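Local coordinates for sensor protein (Vibrio cholerae, PDB 3BY9) that probably senses C4-dicarboxylates such as succinate through this sensor domain of the membrane histidine kinase DctB, which is expected to autophosphorylate on histidine for two-component signalling, at residues A[21-26]-A[153-158]; A[42-47]-A[141-146]; A[72-77]-A[94-99]; A[117-122]-A[202-207]; A[167-172]-A[249-254]. All coordinates share one frame; numbering follows the deposited sequence. Where two conformers were deposited one is given.

Contact 1: A[21-26]-A[153-158]; sequences SHIVAT and SAIEQG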
# COMPACT_ATOMS: atom_id res chain seq x y z
N SER A 21 -13.15 8.33 -3.75
CA SER A 21 -12.73 9.46 -4.56
C SER A 21 -11.45 10.08 -4.01
O SER A 21 -10.53 10.38 -4.79
CB SER A 21 -13.84 10.53 -4.61
OG SER A 21 -14.89 10.13 -5.48
N HIS A 22 -11.40 10.28 -2.69
CA HIS A 22 -10.24 10.84 -2.02
C HIS A 22 -9.02 9.96 -2.27
O HIS A 22 -7.89 10.45 -2.49
CB HIS A 22 -10.50 10.94 -0.52
CG HIS A 22 -9.30 11.36 0.28
ND1 HIS A 22 -8.72 12.61 0.16
CD2 HIS A 22 -8.56 10.68 1.18
CE1 HIS A 22 -7.67 12.68 0.96
NE2 HIS A 22 -7.55 11.52 1.59
N ILE A 23 -9.22 8.65 -2.15
CA ILE A 23 -8.11 7.72 -2.38
C ILE A 23 -7.56 7.86 -3.80
O ILE A 23 -6.34 7.97 -3.99
CB ILE A 23 -8.55 6.26 -2.12
CG1 ILE A 23 -8.77 6.07 -0.61
CG2 ILE A 23 -7.46 5.26 -2.65
CD1 ILE A 23 -9.51 4.73 -0.27
N VAL A 24 -8.45 7.81 -4.79
CA VAL A 24 -8.03 7.90 -6.19
C VAL A 24 -7.32 9.23 -6.46
O VAL A 24 -6.27 9.24 -7.13
CB VAL A 24 -9.27 7.75 -7.13
CG1 VAL A 24 -8.91 8.04 -8.61
CG2 VAL A 24 -9.80 6.34 -7.01
N ALA A 25 -7.86 10.33 -5.92
CA ALA A 25 -7.25 11.65 -6.17
C ALA A 25 -5.87 11.75 -5.55
O ALA A 25 -4.97 12.41 -6.10
CB ALA A 25 -8.14 12.81 -5.61
N THR A 26 -5.71 11.09 -4.39
CA THR A 26 -4.43 11.14 -3.66
C THR A 26 -3.40 10.28 -4.40
O THR A 26 -2.28 10.74 -4.67
CB THR A 26 -4.65 10.61 -2.25
OG1 THR A 26 -5.56 11.50 -1.60
CG2 THR A 26 -3.37 10.56 -1.45
N SER A 153 -0.45 8.42 5.25
CA SER A 153 -1.15 9.39 6.11
C SER A 153 -2.20 10.25 5.45
O SER A 153 -3.28 10.43 6.02
CB SER A 153 -0.15 10.32 6.81
OG SER A 153 0.73 9.54 7.60
N ALA A 154 -1.92 10.79 4.27
CA ALA A 154 -2.92 11.66 3.67
C ALA A 154 -4.21 10.87 3.36
O ALA A 154 -5.31 11.43 3.41
CB ALA A 154 -2.36 12.36 2.41
N ILE A 155 -4.08 9.58 3.03
CA ILE A 155 -5.28 8.78 2.78
C ILE A 155 -6.02 8.57 4.11
O ILE A 155 -7.19 8.91 4.24
CB ILE A 155 -4.96 7.39 2.16
CG1 ILE A 155 -4.52 7.56 0.69
CG2 ILE A 155 -6.20 6.46 2.20
CD1 ILE A 155 -4.26 6.20 -0.02
N GLU A 156 -5.34 7.99 5.10
CA GLU A 156 -6.02 7.74 6.37
C GLU A 156 -6.57 9.00 7.01
O GLU A 156 -7.63 8.95 7.65
CB GLU A 156 -5.09 7.01 7.34
CG GLU A 156 -4.83 5.57 6.91
CD GLU A 156 -3.98 4.76 7.89
OE1 GLU A 156 -3.03 5.31 8.51
OE2 GLU A 156 -4.22 3.55 8.03
N GLN A 157 -5.89 10.13 6.83
CA GLN A 157 -6.35 11.39 7.42
C GLN A 157 -7.61 11.93 6.75
O GLN A 157 -8.28 12.82 7.30
CB GLN A 157 -5.22 12.42 7.37
CG GLN A 157 -4.33 12.47 8.64
CD GLN A 157 -3.76 11.12 9.10
OE1 GLN A 157 -4.50 10.19 9.43
NE2 GLN A 157 -2.43 11.02 9.17
N GLY A 158 -7.93 11.41 5.57
CA GLY A 158 -9.12 11.81 4.85
C GLY A 158 -10.40 11.22 5.43
O GLY A 158 -11.51 11.58 5.03

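Contact 2: A[42-47]-A[141-146]; sequences ELVDAL and EILGVI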
# COMPACT_ATOMS: atom_id res chain seq x y z
N GLU A 42 19.65 11.23 -15.78
CA GLU A 42 20.25 10.90 -14.50
C GLU A 42 20.04 9.43 -14.12
O GLU A 42 20.92 8.80 -13.52
CB GLU A 42 19.67 11.76 -13.36
CG GLU A 42 19.93 13.31 -13.47
CD GLU A 42 18.98 14.10 -14.41
OE1 GLU A 42 18.31 13.50 -15.26
OE2 GLU A 42 18.95 15.35 -14.29
N LEU A 43 18.85 8.90 -14.41
CA LEU A 43 18.57 7.51 -14.04
C LEU A 43 19.27 6.54 -15.00
O LEU A 43 19.90 5.58 -14.55
CB LEU A 43 17.04 7.23 -14.05
CG LEU A 43 16.27 7.70 -12.81
CD1 LEU A 43 16.31 9.25 -12.68
CD2 LEU A 43 14.80 7.21 -12.96
N VAL A 44 19.18 6.80 -16.31
CA VAL A 44 19.79 5.87 -17.24
C VAL A 44 21.31 5.89 -17.08
O VAL A 44 21.93 4.81 -17.06
CB VAL A 44 19.42 6.17 -18.70
CG1 VAL A 44 20.18 5.21 -19.68
CG2 VAL A 44 17.89 6.02 -18.87
N ASP A 45 21.89 7.07 -16.91
CA ASP A 45 23.34 7.12 -16.76
C ASP A 45 23.82 6.36 -15.51
O ASP A 45 24.93 5.78 -15.52
CB ASP A 45 23.84 8.57 -16.68
CG ASP A 45 23.87 9.29 -18.06
OD1 ASP A 45 24.22 10.49 -18.07
OD2 ASP A 45 23.58 8.67 -19.09
N ALA A 46 23.05 6.42 -14.44
CA ALA A 46 23.44 5.66 -13.25
C ALA A 46 23.42 4.16 -13.51
O ALA A 46 24.31 3.42 -13.08
CB ALA A 46 22.50 6.01 -12.06
N LEU A 47 22.38 3.70 -14.19
CA LEU A 47 22.27 2.27 -14.44
C LEU A 47 23.39 1.82 -15.36
O LEU A 47 23.85 0.69 -15.27
CB LEU A 47 20.89 1.95 -15.04
CG LEU A 47 19.76 2.07 -13.99
CD1 LEU A 47 18.41 2.07 -14.71
CD2 LEU A 47 19.79 0.88 -13.04
N GLU A 141 16.18 -1.85 -24.23
CA GLU A 141 16.53 -2.84 -23.21
C GLU A 141 16.04 -2.38 -21.84
O GLU A 141 16.14 -1.20 -21.52
CB GLU A 141 18.04 -2.98 -23.12
CG GLU A 141 18.70 -3.44 -24.40
CD GLU A 141 19.38 -4.79 -24.23
OE1 GLU A 141 18.68 -5.75 -23.84
OE2 GLU A 141 20.61 -4.89 -24.48
N ILE A 142 15.60 -3.33 -21.02
CA ILE A 142 15.19 -2.95 -19.65
C ILE A 142 16.49 -2.96 -18.84
O ILE A 142 17.13 -4.00 -18.69
CB ILE A 142 14.17 -3.96 -19.07
CG1 ILE A 142 12.86 -3.87 -19.88
CG2 ILE A 142 13.89 -3.61 -17.57
CD1 ILE A 142 11.84 -4.99 -19.56
N LEU A 143 16.84 -1.81 -18.24
CA LEU A 143 18.06 -1.69 -17.46
C LEU A 143 17.84 -1.66 -15.95
O LEU A 143 18.80 -1.80 -15.21
CB LEU A 143 18.75 -0.36 -17.83
CG LEU A 143 19.14 -0.13 -19.28
CD1 LEU A 143 19.83 1.29 -19.35
CD2 LEU A 143 20.12 -1.18 -19.71
N GLY A 144 16.60 -1.49 -15.50
CA GLY A 144 16.37 -1.41 -14.06
C GLY A 144 14.93 -0.98 -13.81
O GLY A 144 14.09 -1.00 -14.70
N VAL A 145 14.65 -0.54 -12.59
CA VAL A 145 13.29 -0.18 -12.20
C VAL A 145 13.36 1.06 -11.32
O VAL A 145 14.24 1.15 -10.45
CB VAL A 145 12.65 -1.31 -11.33
CG1 VAL A 145 11.29 -0.85 -10.69
CG2 VAL A 145 12.36 -2.55 -12.20
N ILE A 146 12.45 2.01 -11.56
CA ILE A 146 12.37 3.21 -10.70
C ILE A 146 11.07 3.05 -9.87
O ILE A 146 10.03 2.60 -10.39
CB ILE A 146 12.39 4.49 -11.59
CG1 ILE A 146 12.19 5.74 -10.71
CG2 ILE A 146 11.25 4.49 -12.59
CD1 ILE A 146 13.32 6.01 -9.72

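Contact 3: A[72-77]-A[94-99]; sequences AADTYL and RSFIGR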
# COMPACT_ATOMS: atom_id res chain seq x y z
N ALA A 72 6.77 12.60 -1.72
CA ALA A 72 6.68 11.17 -1.47
C ALA A 72 7.58 10.76 -0.29
O ALA A 72 8.35 11.56 0.25
CB ALA A 72 7.09 10.37 -2.71
N ALA A 73 7.41 9.52 0.15
CA ALA A 73 8.28 9.06 1.23
C ALA A 73 9.66 8.77 0.67
O ALA A 73 10.64 9.26 1.20
CB ALA A 73 7.71 7.79 1.87
N ASP A 74 9.74 8.02 -0.43
CA ASP A 74 11.05 7.68 -0.98
C ASP A 74 10.94 7.50 -2.49
O ASP A 74 9.90 7.08 -2.97
CB ASP A 74 11.51 6.31 -0.42
CG ASP A 74 11.48 6.28 1.11
OD1 ASP A 74 12.45 6.76 1.75
OD2 ASP A 74 10.46 5.80 1.66
N THR A 75 12.03 7.79 -3.20
CA THR A 75 12.03 7.61 -4.69
C THR A 75 13.40 6.96 -4.91
O THR A 75 14.41 7.55 -4.56
CB THR A 75 11.93 8.95 -5.42
OG1 THR A 75 10.68 9.60 -5.09
CG2 THR A 75 11.97 8.72 -6.95
N TYR A 76 13.42 5.77 -5.54
CA TYR A 76 14.70 5.07 -5.59
C TYR A 76 14.83 4.21 -6.84
O TYR A 76 13.84 3.71 -7.36
CB TYR A 76 14.91 4.20 -4.32
CG TYR A 76 13.77 3.27 -3.95
CD1 TYR A 76 13.92 1.88 -4.07
CD2 TYR A 76 12.56 3.77 -3.40
CE1 TYR A 76 12.89 1.00 -3.63
CE2 TYR A 76 11.56 2.90 -2.99
CZ TYR A 76 11.72 1.56 -3.09
OH TYR A 76 10.72 0.74 -2.61
N LEU A 77 16.07 4.06 -7.26
CA LEU A 77 16.43 3.38 -8.52
C LEU A 77 17.09 2.05 -8.26
O LEU A 77 18.05 1.98 -7.52
CB LEU A 77 17.40 4.32 -9.29
CG LEU A 77 17.90 3.81 -10.64
CD1 LEU A 77 16.73 3.84 -11.65
CD2 LEU A 77 18.95 4.78 -11.15
N ARG A 94 17.36 5.76 7.12
CA ARG A 94 16.68 4.65 6.42
C ARG A 94 17.20 4.36 5.02
O ARG A 94 16.56 3.63 4.29
CB ARG A 94 15.16 4.87 6.33
CG ARG A 94 14.71 5.97 5.34
CD ARG A 94 13.18 6.07 5.34
NE ARG A 94 12.62 7.11 4.46
CZ ARG A 94 12.43 8.38 4.79
NH1 ARG A 94 12.76 8.84 6.02
NH2 ARG A 94 11.84 9.20 3.92
N SER A 95 18.35 4.91 4.66
CA SER A 95 18.88 4.67 3.31
C SER A 95 18.66 3.28 2.76
O SER A 95 18.99 2.29 3.40
CB SER A 95 20.37 4.95 3.23
OG SER A 95 20.84 4.81 1.87
N PHE A 96 18.12 3.25 1.54
CA PHE A 96 17.88 1.98 0.88
C PHE A 96 19.08 1.60 0.02
O PHE A 96 19.06 0.51 -0.58
CB PHE A 96 16.68 2.11 -0.08
CG PHE A 96 15.34 2.35 0.59
CD1 PHE A 96 15.19 2.41 1.98
CD2 PHE A 96 14.21 2.56 -0.23
CE1 PHE A 96 13.96 2.70 2.55
CE2 PHE A 96 12.96 2.85 0.32
CZ PHE A 96 12.82 2.93 1.71
N ILE A 97 20.10 2.45 -0.04
CA ILE A 97 21.25 2.16 -0.93
C ILE A 97 21.91 0.81 -0.58
O ILE A 97 22.21 0.54 0.59
CB ILE A 97 22.32 3.26 -0.84
CG1 ILE A 97 21.73 4.62 -1.27
CG2 ILE A 97 23.53 2.92 -1.75
CD1 ILE A 97 21.52 4.80 -2.69
N GLY A 98 22.10 -0.04 -1.60
CA GLY A 98 22.77 -1.31 -1.34
C GLY A 98 21.82 -2.44 -0.97
O GLY A 98 22.22 -3.62 -0.94
N ARG A 99 20.54 -2.13 -0.71
CA ARG A 99 19.61 -3.19 -0.30
C ARG A 99 19.01 -3.76 -1.56
O ARG A 99 18.72 -3.00 -2.50
CB ARG A 99 18.45 -2.63 0.55
CG ARG A 99 18.88 -1.82 1.75
CD ARG A 99 19.71 -2.63 2.70
NE ARG A 99 19.70 -2.04 4.04
CZ ARG A 99 18.82 -2.34 4.99
NH1 ARG A 99 17.86 -3.23 4.76
NH2 ARG A 99 18.90 -1.76 6.18

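Contact 4: A[117-122]-A[202-207]; sequences QYFALG and SQQYLD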
# COMPACT_ATOMS: atom_id res chain seq x y z
N GLN A 117 2.12 -1.85 -9.22
CA GLN A 117 1.85 -1.12 -7.98
C GLN A 117 1.70 -2.15 -6.87
O GLN A 117 1.37 -3.33 -7.13
CB GLN A 117 0.61 -0.24 -8.11
CG GLN A 117 -0.65 -0.99 -8.50
CD GLN A 117 -1.72 -0.00 -8.97
OE1 GLN A 117 -2.06 0.08 -10.17
NE2 GLN A 117 -2.23 0.77 -8.04
N TYR A 118 1.92 -1.72 -5.62
CA TYR A 118 1.92 -2.68 -4.53
C TYR A 118 1.80 -1.94 -3.21
O TYR A 118 2.05 -0.75 -3.17
CB TYR A 118 3.29 -3.39 -4.53
CG TYR A 118 3.39 -4.62 -3.62
CD1 TYR A 118 2.56 -5.75 -3.83
CD2 TYR A 118 4.35 -4.68 -2.61
CE1 TYR A 118 2.69 -6.89 -3.06
CE2 TYR A 118 4.51 -5.83 -1.82
CZ TYR A 118 3.67 -6.92 -2.06
OH TYR A 118 3.86 -8.07 -1.33
N PHE A 119 1.38 -2.62 -2.14
CA PHE A 119 1.38 -1.93 -0.83
C PHE A 119 2.03 -2.91 0.13
O PHE A 119 1.94 -4.13 -0.06
CB PHE A 119 -0.07 -1.55 -0.37
CG PHE A 119 -1.05 -2.68 -0.40
CD1 PHE A 119 -1.16 -3.56 0.67
CD2 PHE A 119 -1.84 -2.89 -1.52
CE1 PHE A 119 -2.07 -4.65 0.62
CE2 PHE A 119 -2.74 -3.97 -1.57
CZ PHE A 119 -2.84 -4.84 -0.49
N ALA A 120 2.73 -2.38 1.14
CA ALA A 120 3.43 -3.25 2.04
C ALA A 120 3.94 -2.50 3.25
O ALA A 120 3.92 -1.26 3.28
CB ALA A 120 4.67 -3.82 1.33
N LEU A 121 4.44 -3.29 4.20
CA LEU A 121 5.16 -2.73 5.36
C LEU A 121 6.62 -2.69 4.92
O LEU A 121 7.19 -3.73 4.58
CB LEU A 121 5.00 -3.64 6.59
CG LEU A 121 5.89 -3.21 7.78
CD1 LEU A 121 5.47 -1.84 8.33
CD2 LEU A 121 5.72 -4.24 8.91
N GLY A 122 7.21 -1.49 4.87
CA GLY A 122 8.59 -1.31 4.42
C GLY A 122 9.64 -2.05 5.24
O GLY A 122 9.69 -1.92 6.45
N SER A 202 5.15 -14.33 1.83
CA SER A 202 5.11 -13.19 0.89
C SER A 202 5.92 -12.01 1.36
O SER A 202 6.39 -11.21 0.53
CB SER A 202 3.69 -12.70 0.65
OG SER A 202 3.19 -11.94 1.77
N GLN A 203 6.09 -11.91 2.68
CA GLN A 203 6.80 -10.81 3.32
C GLN A 203 6.16 -9.44 3.08
O GLN A 203 6.79 -8.42 3.39
CB GLN A 203 8.30 -10.78 2.91
CG GLN A 203 9.14 -11.90 3.60
CD GLN A 203 9.39 -11.67 5.09
OE1 GLN A 203 10.06 -10.71 5.50
NE2 GLN A 203 8.86 -12.56 5.92
N GLN A 204 4.91 -9.45 2.63
CA GLN A 204 4.17 -8.21 2.40
C GLN A 204 4.10 -7.41 3.70
O GLN A 204 4.18 -6.18 3.65
CB GLN A 204 2.76 -8.50 1.91
CG GLN A 204 1.98 -7.22 1.48
CD GLN A 204 0.84 -7.55 0.55
OE1 GLN A 204 0.31 -8.68 0.58
NE2 GLN A 204 0.43 -6.59 -0.29
N TYR A 205 3.96 -8.11 4.84
CA TYR A 205 3.95 -7.45 6.16
C TYR A 205 5.15 -7.95 6.97
O TYR A 205 5.08 -8.04 8.21
CB TYR A 205 2.64 -7.74 6.92
CG TYR A 205 1.43 -7.44 6.07
CD1 TYR A 205 1.19 -6.15 5.59
CD2 TYR A 205 0.59 -8.46 5.66
CE1 TYR A 205 0.14 -5.89 4.71
CE2 TYR A 205 -0.44 -8.21 4.81
CZ TYR A 205 -0.67 -6.92 4.33
OH TYR A 205 -1.72 -6.67 3.49
N LEU A 206 6.26 -8.21 6.27
CA LEU A 206 7.49 -8.68 6.89
C LEU A 206 7.16 -9.89 7.78
O LEU A 206 6.43 -10.80 7.32
CB LEU A 206 8.16 -7.57 7.67
CG LEU A 206 8.36 -6.28 6.80
CD1 LEU A 206 9.07 -5.18 7.56
CD2 LEU A 206 9.13 -6.61 5.53
N ASP A 207 7.68 -9.89 9.02
CA ASP A 207 7.41 -11.00 9.96
C ASP A 207 6.32 -10.64 10.99
O ASP A 207 6.30 -11.16 12.13
CB ASP A 207 8.67 -11.38 10.75
CG ASP A 207 9.80 -11.84 9.88
OD1 ASP A 207 9.55 -12.51 8.86
OD2 ASP A 207 10.97 -11.58 10.25
O HOH W 1 6.46 -8.58 -0.47

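Contact 5: A[167-172]-A[249-254]; sequences VATDDH and ALTIRV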
# COMPACT_ATOMS: atom_id res chain seq x y z
N VAL A 167 -11.90 0.39 7.19
CA VAL A 167 -10.67 -0.41 7.11
C VAL A 167 -10.47 -0.63 5.60
O VAL A 167 -11.44 -0.55 4.84
CB VAL A 167 -10.74 -1.82 7.74
CG1 VAL A 167 -10.84 -1.67 9.29
CG2 VAL A 167 -11.96 -2.63 7.20
N ALA A 168 -9.21 -0.88 5.19
CA ALA A 168 -8.90 -1.26 3.80
C ALA A 168 -8.30 -2.62 3.98
O ALA A 168 -7.28 -2.77 4.67
CB ALA A 168 -7.89 -0.30 3.18
N THR A 169 -8.92 -3.65 3.38
CA THR A 169 -8.44 -5.02 3.57
C THR A 169 -7.85 -5.64 2.29
O THR A 169 -8.28 -5.33 1.19
CB THR A 169 -9.60 -5.95 4.00
OG1 THR A 169 -10.70 -5.75 3.09
CG2 THR A 169 -10.07 -5.61 5.42
N ASP A 170 -6.85 -6.51 2.48
CA ASP A 170 -6.26 -7.19 1.32
C ASP A 170 -7.04 -8.48 1.08
O ASP A 170 -8.09 -8.73 1.68
CB ASP A 170 -4.77 -7.46 1.55
CG ASP A 170 -4.49 -8.53 2.61
OD1 ASP A 170 -5.39 -9.27 3.05
OD2 ASP A 170 -3.30 -8.65 3.00
N ASP A 171 -6.52 -9.32 0.17
CA ASP A 171 -7.22 -10.56 -0.14
C ASP A 171 -7.43 -11.60 0.97
O ASP A 171 -8.33 -12.45 0.84
CB ASP A 171 -6.57 -11.23 -1.35
CG ASP A 171 -6.75 -10.42 -2.61
OD1 ASP A 171 -7.74 -9.65 -2.70
OD2 ASP A 171 -5.90 -10.56 -3.52
N HIS A 172 -6.62 -11.57 2.03
CA HIS A 172 -6.77 -12.47 3.19
C HIS A 172 -7.52 -11.76 4.31
O HIS A 172 -7.57 -12.23 5.46
CB HIS A 172 -5.40 -12.87 3.77
CG HIS A 172 -4.63 -13.81 2.91
ND1 HIS A 172 -4.99 -15.13 2.74
CD2 HIS A 172 -3.53 -13.62 2.15
CE1 HIS A 172 -4.14 -15.72 1.92
NE2 HIS A 172 -3.24 -14.82 1.55
N ALA A 249 -6.05 -3.75 -5.43
CA ALA A 249 -6.08 -5.03 -4.75
C ALA A 249 -6.40 -4.81 -3.27
O ALA A 249 -5.83 -5.45 -2.38
CB ALA A 249 -4.77 -5.83 -4.95
N LEU A 250 -7.31 -3.86 -3.02
CA LEU A 250 -7.79 -3.51 -1.67
C LEU A 250 -9.30 -3.26 -1.67
O LEU A 250 -9.84 -2.74 -2.65
CB LEU A 250 -7.14 -2.23 -1.15
CG LEU A 250 -5.68 -2.27 -0.70
CD1 LEU A 250 -5.18 -0.84 -0.45
CD2 LEU A 250 -5.57 -3.10 0.55
N THR A 251 -9.97 -3.63 -0.58
CA THR A 251 -11.42 -3.39 -0.48
C THR A 251 -11.59 -2.37 0.66
O THR A 251 -11.05 -2.57 1.73
CB THR A 251 -12.21 -4.69 -0.13
OG1 THR A 251 -12.07 -5.64 -1.23
CG2 THR A 251 -13.73 -4.40 0.05
N ILE A 252 -12.34 -1.31 0.40
CA ILE A 252 -12.60 -0.28 1.42
C ILE A 252 -13.90 -0.67 2.12
O ILE A 252 -14.88 -1.05 1.46
CB ILE A 252 -12.80 1.10 0.78
CG1 ILE A 252 -11.63 1.41 -0.17
CG2 ILE A 252 -12.94 2.17 1.85
CD1 ILE A 252 -11.89 2.61 -1.02
N ARG A 253 -13.94 -0.57 3.45
CA ARG A 253 -15.15 -0.94 4.17
C ARG A 253 -15.48 0.07 5.21
O ARG A 253 -14.56 0.55 5.90
CB ARG A 253 -14.89 -2.29 4.87
CG ARG A 253 -14.32 -3.35 3.86
CD ARG A 253 -14.18 -4.71 4.56
NE ARG A 253 -13.58 -5.80 3.77
CZ ARG A 253 -14.32 -6.75 3.19
NH1 ARG A 253 -15.65 -6.70 3.26
NH2 ARG A 253 -13.73 -7.82 2.69
N VAL A 254 -16.76 0.41 5.31
CA VAL A 254 -17.18 1.37 6.35
C VAL A 254 -17.99 0.55 7.36
O VAL A 254 -18.85 -0.27 7.00
CB VAL A 254 -17.99 2.55 5.73
CG1 VAL A 254 -19.15 2.07 4.87
CG2 VAL A 254 -18.57 3.44 6.87
O HOH W 2 -9.39 -6.91 -1.27
O HOH W 3 -4.60 -8.01 -1.78

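Contact 1: A[21-26]-A[153-158]
His22 reaches from helix 5-27 to the short helix 153-157 and donates from NE2 to the carbonyl O of Ala154, at 2.9 Å. This is a near-antiparallel helix pair, with the segment axes at 162° and 9.7 Å apart. It joins the long N-terminal helix of the sensor domain to the short helix that follows strand 141-150. The bond is fairly straight, and Ala154 O lies in the plane of the imidazole, at its edge. CG of His22 is anti to the backbone N (chi1 173°), which places it beside the carbonyl carbon; the ring beyond it meets helix 153-157. Gly158 CA approaches the same NE2 obliquely, at 3.6 Å. Beside the polar bond the contact is apolar. Ile23 CG1 meets Ile155 CG2 at 3.8 Å, the two side chains crossing at about a right angle. Thr26 CG2 touches Ile155 CG1 at 3.9 Å. Met150 of strand 141-150 packs on both Thr26 and Ile155, and Met177 covers Ile155 further. One turn along helix 5-27, the Thr26 hydroxyl lies over one ring face of His22, toward the rim. Thr26 OG1 donates to His22 O at 2.7 Å, and Thr26 N reaches that oxygen from the opposite face of the carbonyl plane.

Contact 2: A[42-47]-A[141-146]
Leu47 lays its two methyls over the backbone of Leu143, where strand 141-150 begins. Its CD2 comes within 3.6 Å of Leu143 O, and its CD1 sits 4.0 Å from Leu143 CB. Gly144 follows Leu143 and has no side chain, and Leu47 CD1 comes within 4.1 Å of Gly144 N. The bare backbone lets the leucine lie close to the strand. One turn earlier in the helix, Leu43 CD2 meets the Ile146 side chain at about a right angle. This one methyl touches CG1 of Ile146 at 3.7 Å and CD1 of Ile146 at 3.8 Å. At the side of the contact, Val44 CG1 touches Leu143 CD1 at 3.9 Å. The interface across the two segments is carried by apolar side chains. The helix runs over the strand at 112°, with the segment axes 8.7 Å apart. Val136 and Tyr138 of strand 128-138 and Leu77 of strand 74-79 extend the same apolar layer. Leu43 also lies near Asp40, a ligand of a bound calcium ion. This is helix-on-sheet packing, with helix 41-48 covering one face of the five-stranded antiparallel sheet of the membrane-distal, PAS-like part of the sensor domain.

Contact 3: A[72-77]-A[94-99]
Arg94 and Asp74 meet tip to tip in a salt bridge. Arg94 NE donates to Asp74 OD1 at 2.7 Å, using the syn lone pair of that oxygen, and Arg94 NH2 adds a weak bond to it. The carboxylate and guanidinium planes stand 80° apart. Arg94 NH2 also donates to Ala73 O at 3.0 Å. Ala73 O lies in the guanidinium plane, while NH2 stands above the carbonyl plane of Ala73. An arginine chain extended from CG to NE spans the gap to Asp74. Asn89 ND2 gives OD1 of Asp74 a further hydrogen bond, so this oxygen has partners from both Arg94 and Asn89. Beside this lies Phe96, whose CZ touches Asp74 CG at 3.7 Å. The same ring makes a T-shaped stack with Tyr76. Phe96 directs its edge at the tyrosine face, with CD2 over the ring centre; the centroids are 4.9 Å apart and the planes at 88°. Tyr76 OH is hydrogen-bonded to the hydroxyl of Tyr106, a succinate-binding residue, and a succinate molecule lies next to Phe96. The contact therefore forms part of the pocket wall. Ala73 and Asp74 form a classic beta bulge opposite Lys149 of strand 141-150. Strand 74-79 runs between strands 84-87 and 141-150, and the 94-99 loop crosses its face before helix 105-110.

Contact 4: A[117-122]-A[202-207]
Gln204 puts its amide N over one face of the Phe119 ring and beside Tyr118. It belongs to a type I beta turn, Gln203 to Leu206, just after helix 193-202. The turn docks on edge strand 116-121 of the five-stranded antiparallel sheet. The tight part centres on Gln204. Its chain is extended beyond CG, and NE2 donates to Phe119 O at 2.9 Å with an angle of 170°. That NE2 also lies 3.3 Å above the plane of the Phe119 ring, toward its rim. NE2 comes to the Tyr118 ring obliquely, 3.6 Å from CE1, with amide and ring planes 3° apart. The backbone answers with Leu121 N bonded to Gln204 O at 3.0 Å, nearly along the C=O axis. Tyr205 OH, hydrogen-bonded to Asp170, meets the Phe119 ring at its edge, 3.5 Å from CE1. At the far end the Leu206 and Leu121 side chains cross at about a right angle, CD1 of Leu206 3.7 Å from CD2 of Leu121. Arg104, a succinate-binding residue, donates to Leu121 O, and the bound succinate lies beside Gly122. The looser side is at Tyr118 and Ser202, which do not bond directly. A water joins them: it lies 2.8 Å from Tyr118 OH and donates to the carbonyl O of Ser202 at the end of the helix.

Contact 5: A[167-172]-A[249-254]
Thr169 O is gripped twice: Thr251 N donates to it at 3.0 Å, and so does a water at 3.1 Å that is also bonded to Thr251 OG1. Thr169 N donates in turn to Thr251 O at 2.9 Å. The side chain of Thr169 is held as well. Its OG1 accepts from Arg253 NE at 3.0 Å, and the bond is nearly straight. The threonine oxygen lies at the edge of the guanidinium, 13° from its plane. It sits between the backbone N and the carbonyl carbon of Thr169 (chi1 50°), on the side of the sheet that Arg253 also uses. Arg253 is extended from CG to NE. Thr251 CG2 lies over the centre of one guanidinium face, and Leu219 O takes a bond from Arg253 NH2. Val167 CG2 packs on Arg253 CB at 3.8 Å. These residues share one face of an antiparallel pair of strands, 165-169 and 250-257, at one side of the membrane-proximal four-stranded sheet. Val167-Arg253 and Thr169-Thr251 are the hydrogen-bonded pairs. Ala168 and Ile252 form the non-hydrogen-bonded pair between them and point to the other face, where Ile252 meets Phe19 and Ile23 of helix 5-27. A second water takes a bond from Asp171 N and donates to Ala249 O. Asp170, whose carboxylate also has Tyr205 as a partner, accepts at OD1 from His172 N in an Asx turn.

From the N terminus, helix 5-27 opens contact 1, which closes when the chain reaches helix 153-157. Within that loop lies contact 2, joining helix 41-48 to strand 141-150, and within contact 2 lies contact 3, closed at 94-99. Contacts 2 and 3 touch on the same sheet, where Ile146 CD1 packs against Tyr76 O. Contact 4 opens at strand 116-121 and closes at 202-207, so it crosses contacts 1 and 2. Contact 5 opens at 167-172, after contact 1 has closed, and crosses contact 4. It touches contact 1 by packing on helix 5-27, and contact 4 at strand 116-121 and its turn, tying the two sheets together.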